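Local coordinates for CBS domain-containing protein CBSX1, chloroplastic (Arabidopsis thaliana, PDB 4GQV) that probably regulates chloroplast thioredoxins through its pair of CBS domains, the part of the protein present here, at residues A[18-23]-A[39-44]; A[109-114]-A[132-137]. All coordinates share one frame; numbering follows the deposited sequence.

Overall arrangement
Contacts 1 and 2 are equivalent elements of the two CBS repeats that make up a CBS pair. In each, the segment leading to a helix (26-36 in the first repeat, 118-127 in the second) runs alongside the strand that follows that helix. Their centres lie about 14 Å apart, and each about 8 Å from the centre of the chain. They meet where R132 of contact 2 reaches contact 1: its NH2 lies 3.2 Å from T39 O, a probable hydrogen bond, and its NH1 packs against G40. L142 touches P42 as well as P134, and L50 does the same, so both prolines share these neighbours in the packing between the repeats.

Contact 1. Residues A[18-23]-A[39-44]; sequences HVVKPT and TGFPVI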
# COMPACT_ATOMS: atom_id res chain seq x y z
N HIS A 18 10.15 6.02 6.79
CA HIS A 18 10.57 4.75 7.37
C HIS A 18 11.59 4.11 6.44
O HIS A 18 11.30 3.84 5.28
CB HIS A 18 9.38 3.81 7.65
CG HIS A 18 8.36 4.39 8.58
ND1 HIS A 18 7.04 4.58 8.21
CD2 HIS A 18 8.47 4.86 9.84
CE1 HIS A 18 6.39 5.14 9.22
NE2 HIS A 18 7.23 5.32 10.22
N VAL A 19 12.79 3.89 6.97
CA VAL A 19 13.92 3.39 6.21
C VAL A 19 14.43 2.12 6.84
O VAL A 19 14.07 1.79 7.97
CB VAL A 19 15.07 4.42 6.20
CG1 VAL A 19 14.67 5.65 5.42
CG2 VAL A 19 15.45 4.79 7.62
N VAL A 20 15.28 1.39 6.13
CA VAL A 20 16.00 0.29 6.75
C VAL A 20 17.40 0.34 6.23
O VAL A 20 17.69 1.10 5.32
CB VAL A 20 15.38 -1.13 6.45
CG1 VAL A 20 14.04 -1.33 7.16
CG2 VAL A 20 15.27 -1.42 4.96
N LYS A 21 18.29 -0.47 6.78
CA LYS A 21 19.64 -0.54 6.25
C LYS A 21 19.82 -1.91 5.69
O LYS A 21 18.99 -2.78 5.96
CB LYS A 21 20.67 -0.27 7.35
CG LYS A 21 20.50 1.09 8.00
CD LYS A 21 21.77 1.90 7.95
CE LYS A 21 21.61 3.15 8.79
NZ LYS A 21 21.11 2.81 10.15
N PRO A 22 20.89 -2.14 4.91
CA PRO A 22 21.13 -3.53 4.48
C PRO A 22 21.44 -4.47 5.67
O PRO A 22 21.37 -5.69 5.50
CB PRO A 22 22.36 -3.41 3.57
CG PRO A 22 22.50 -1.96 3.26
CD PRO A 22 21.90 -1.21 4.40
N THR A 23 21.80 -3.90 6.83
CA THR A 23 22.10 -4.67 8.04
C THR A 23 20.83 -5.04 8.77
O THR A 23 20.86 -5.85 9.70
CB THR A 23 22.97 -3.89 9.07
OG1 THR A 23 22.32 -2.65 9.42
CG2 THR A 23 24.33 -3.60 8.51
N THR A 39 4.32 -1.30 2.70
CA THR A 39 4.60 -2.52 1.93
C THR A 39 6.03 -2.50 1.40
O THR A 39 6.36 -3.21 0.45
CB THR A 39 3.61 -2.72 0.77
OG1 THR A 39 3.73 -1.62 -0.14
CG2 THR A 39 2.19 -2.79 1.30
N GLY A 40 6.87 -1.68 2.01
CA GLY A 40 8.24 -1.56 1.58
C GLY A 40 8.92 -0.35 2.19
O GLY A 40 8.27 0.47 2.82
N PHE A 41 10.23 -0.26 2.02
CA PHE A 41 10.98 0.89 2.49
C PHE A 41 12.09 1.14 1.49
O PHE A 41 12.51 0.22 0.78
CB PHE A 41 11.71 0.63 3.84
CG PHE A 41 11.08 -0.41 4.72
CD1 PHE A 41 10.48 -0.05 5.91
CD2 PHE A 41 11.15 -1.76 4.40
CE1 PHE A 41 9.91 -0.99 6.74
CE2 PHE A 41 10.57 -2.71 5.23
CZ PHE A 41 9.97 -2.32 6.41
N PRO A 42 12.57 2.38 1.47
CA PRO A 42 13.92 2.70 1.01
C PRO A 42 14.96 2.13 1.99
O PRO A 42 14.72 1.93 3.20
CB PRO A 42 13.95 4.24 1.03
CG PRO A 42 13.04 4.58 2.13
CD PRO A 42 11.92 3.56 2.07
N VAL A 43 16.12 1.85 1.42
CA VAL A 43 17.21 1.18 2.09
C VAL A 43 18.43 2.08 1.97
O VAL A 43 18.90 2.33 0.84
CB VAL A 43 17.56 -0.19 1.46
CG1 VAL A 43 18.56 -0.96 2.36
CG2 VAL A 43 16.29 -1.02 1.22
N ILE A 44 18.92 2.55 3.11
CA ILE A 44 20.04 3.48 3.19
C ILE A 44 21.29 2.85 3.78
O ILE A 44 21.20 1.92 4.59
CB ILE A 44 19.69 4.74 4.03
CG1 ILE A 44 19.22 4.34 5.42
CG2 ILE A 44 18.62 5.59 3.34
CD1 ILE A 44 18.75 5.52 6.26
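V20 holds CG1 anti to its carbonyl carbon (chi1 -70°), which brings this methyl over the F41 ring, one face of which is turned to it. The result is a CH-pi contact: CG1 of V20 stands 3.9 Å from the centroid of the F41 ring, 7° off its normal, and the two side chains cross almost at right angles. H18 O lies at the ring edge, near its plane, and also borders the ring of P42.

The other methyl of V20, CG2, sits beside CG2 of V43 at 3.9 Å. A single parallel-type beta bridge, V20 with V43, joins the backbones, which run in the same general sense but diverge by 56°. V20 uses both of its polar backbone atoms on residues flanking V43: V20 N donates to P42 O at 3.0 Å, and I44 N donates to V20 O at 2.9 Å. V43 CA adds a CH contact to V20 O.

This is the fold of the first CBS domain: extended but bridged only once, residues 18-23 stand where the short first strand of its beta-alpha-beta unit is expected, helix 26-36 being the crossover. L32 touches both V20 and F41, continuing their apolar packing onto the helix.

V19, P42 and I44 point their side chains to the side opposite V20, F41 and V43. CG1 of I44 lies between its backbone N and carbonyl carbon, and from there CD1 reaches CG2 of V19 at 3.6 Å. CG1 of V19 touches the P42 ring at CG. L142 of the second repeat packs on V19, P42 and I44. Towards P22, the proline CD approaches I44 O to 3.2 Å, while CG1 of V43 borders the same ring.

Contact 2. Residues A[109-114]-A[132-137]; sequences PLVVEE and RLPVVD
V112 and L133 cross at about a right angle, with CG1 of V112 meeting CD1 of L133 at 3.9 Å. They belong to the second CBS domain, in whose fold residues 109-114 occupy the expected place of a short first strand and pass alongside strand 134-136, the two diverging by about 59°. L133 also packs on I124 and L125 of helix 118-127, which connects them.

The second methyl of V112, CG2, meets CG2 of V135 in a slanting approach. It lies between the backbone N and carbonyl carbon of V112 (chi1 -60°), where it also comes close to P134 O. V111 divides its methyls between two partners, both approached nearly perpendicularly: CG1 touches CG2 of V136 at 3.7 Å, and CG2 touches CG of the P134 ring at 3.9 Å. L50 of the first repeat packs on V111, P134 and V136, joining this group to the other CBS domain. L110 O borders the P134 ring at CD.

V112 and V135 form the one beta bridge. V112 N donates to P134 O at 3.0 Å, and V136 N donates to V112 O at the same length. Past the bridge, V135 CG1 is anti to its own backbone N (chi1 -168°) and packs against the chain where E113 joins E114: it approaches E113 C to 3.4 Å and E114 CG to 3.8 Å.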
# COMPACT_ATOMS: atom_id res chain seq x y z
N PRO A 109 17.35 1.93 -7.74
CA PRO A 109 16.06 2.16 -8.39
C PRO A 109 15.94 3.54 -9.02
O PRO A 109 16.78 4.42 -8.79
CB PRO A 109 15.10 2.08 -7.22
CG PRO A 109 15.87 2.65 -6.09
CD PRO A 109 17.32 2.31 -6.31
N LEU A 110 14.88 3.73 -9.81
CA LEU A 110 14.56 5.03 -10.41
C LEU A 110 14.36 6.08 -9.32
O LEU A 110 13.69 5.85 -8.31
CB LEU A 110 13.31 4.89 -11.27
CG LEU A 110 12.79 6.05 -12.10
CD1 LEU A 110 13.80 6.50 -13.16
CD2 LEU A 110 11.50 5.60 -12.77
N VAL A 111 14.96 7.25 -9.54
CA VAL A 111 15.16 8.22 -8.48
C VAL A 111 14.75 9.61 -8.96
O VAL A 111 14.95 9.95 -10.13
CB VAL A 111 16.66 8.17 -8.05
CG1 VAL A 111 17.17 9.50 -7.56
CG2 VAL A 111 16.88 7.07 -7.03
N VAL A 112 14.15 10.41 -8.08
CA VAL A 112 13.98 11.84 -8.38
C VAL A 112 14.68 12.78 -7.40
O VAL A 112 15.23 12.35 -6.37
CB VAL A 112 12.49 12.25 -8.51
CG1 VAL A 112 11.80 11.47 -9.64
CG2 VAL A 112 11.77 12.05 -7.17
N GLU A 113 14.67 14.07 -7.76
CA GLU A 113 15.25 15.12 -6.92
C GLU A 113 14.17 15.96 -6.26
O GLU A 113 12.99 15.80 -6.56
CB GLU A 113 16.15 16.03 -7.76
CG GLU A 113 16.97 15.30 -8.83
CD GLU A 113 18.26 14.74 -8.29
OE1 GLU A 113 18.91 15.43 -7.48
OE2 GLU A 113 18.62 13.60 -8.67
N GLU A 114 14.56 16.87 -5.38
CA GLU A 114 13.58 17.75 -4.72
C GLU A 114 13.09 18.85 -5.64
O GLU A 114 11.89 19.16 -5.68
CB GLU A 114 14.18 18.37 -3.46
CG GLU A 114 13.75 17.67 -2.19
CD GLU A 114 14.34 18.28 -0.96
OE1 GLU A 114 15.52 17.98 -0.67
OE2 GLU A 114 13.64 19.06 -0.28
N ARG A 132 5.73 4.68 -5.60
CA ARG A 132 6.66 5.43 -4.78
C ARG A 132 7.84 5.80 -5.67
O ARG A 132 8.05 5.16 -6.69
CB ARG A 132 7.12 4.57 -3.57
CG ARG A 132 5.93 3.94 -2.80
CD ARG A 132 6.35 3.09 -1.61
NE ARG A 132 5.83 1.72 -1.66
CZ ARG A 132 6.44 0.67 -1.10
NH1 ARG A 132 7.59 0.83 -0.47
NH2 ARG A 132 5.91 -0.54 -1.19
N LEU A 133 8.56 6.87 -5.31
CA LEU A 133 9.86 7.19 -5.90
C LEU A 133 10.69 7.85 -4.82
O LEU A 133 10.25 8.79 -4.20
CB LEU A 133 9.76 8.14 -7.09
CG LEU A 133 9.10 7.62 -8.37
CD1 LEU A 133 9.03 8.74 -9.42
CD2 LEU A 133 9.81 6.39 -8.92
N PRO A 134 11.91 7.35 -4.59
CA PRO A 134 12.76 8.01 -3.61
C PRO A 134 13.25 9.37 -4.13
O PRO A 134 13.50 9.54 -5.32
CB PRO A 134 13.92 7.04 -3.43
CG PRO A 134 13.91 6.15 -4.63
CD PRO A 134 12.50 6.11 -5.13
N VAL A 135 13.37 10.32 -3.21
CA VAL A 135 13.89 11.63 -3.49
C VAL A 135 15.22 11.76 -2.80
O VAL A 135 15.34 11.52 -1.60
CB VAL A 135 12.99 12.74 -2.96
CG1 VAL A 135 13.43 14.11 -3.55
CG2 VAL A 135 11.50 12.44 -3.26
N VAL A 136 16.25 12.10 -3.57
CA VAL A 136 17.58 12.24 -3.00
C VAL A 136 18.19 13.60 -3.39
O VAL A 136 17.71 14.28 -4.30
CB VAL A 136 18.51 11.15 -3.53
CG1 VAL A 136 17.87 9.77 -3.42
CG2 VAL A 136 18.88 11.44 -4.96
N ASP A 137 19.26 13.99 -2.72
CA ASP A 137 19.91 15.23 -3.05
C ASP A 137 21.17 15.08 -3.89
O ASP A 137 21.55 13.97 -4.31
CB ASP A 137 20.22 16.07 -1.80
CG ASP A 137 21.09 15.33 -0.80
OD1 ASP A 137 21.98 14.56 -1.21
OD2 ASP A 137 20.87 15.54 0.42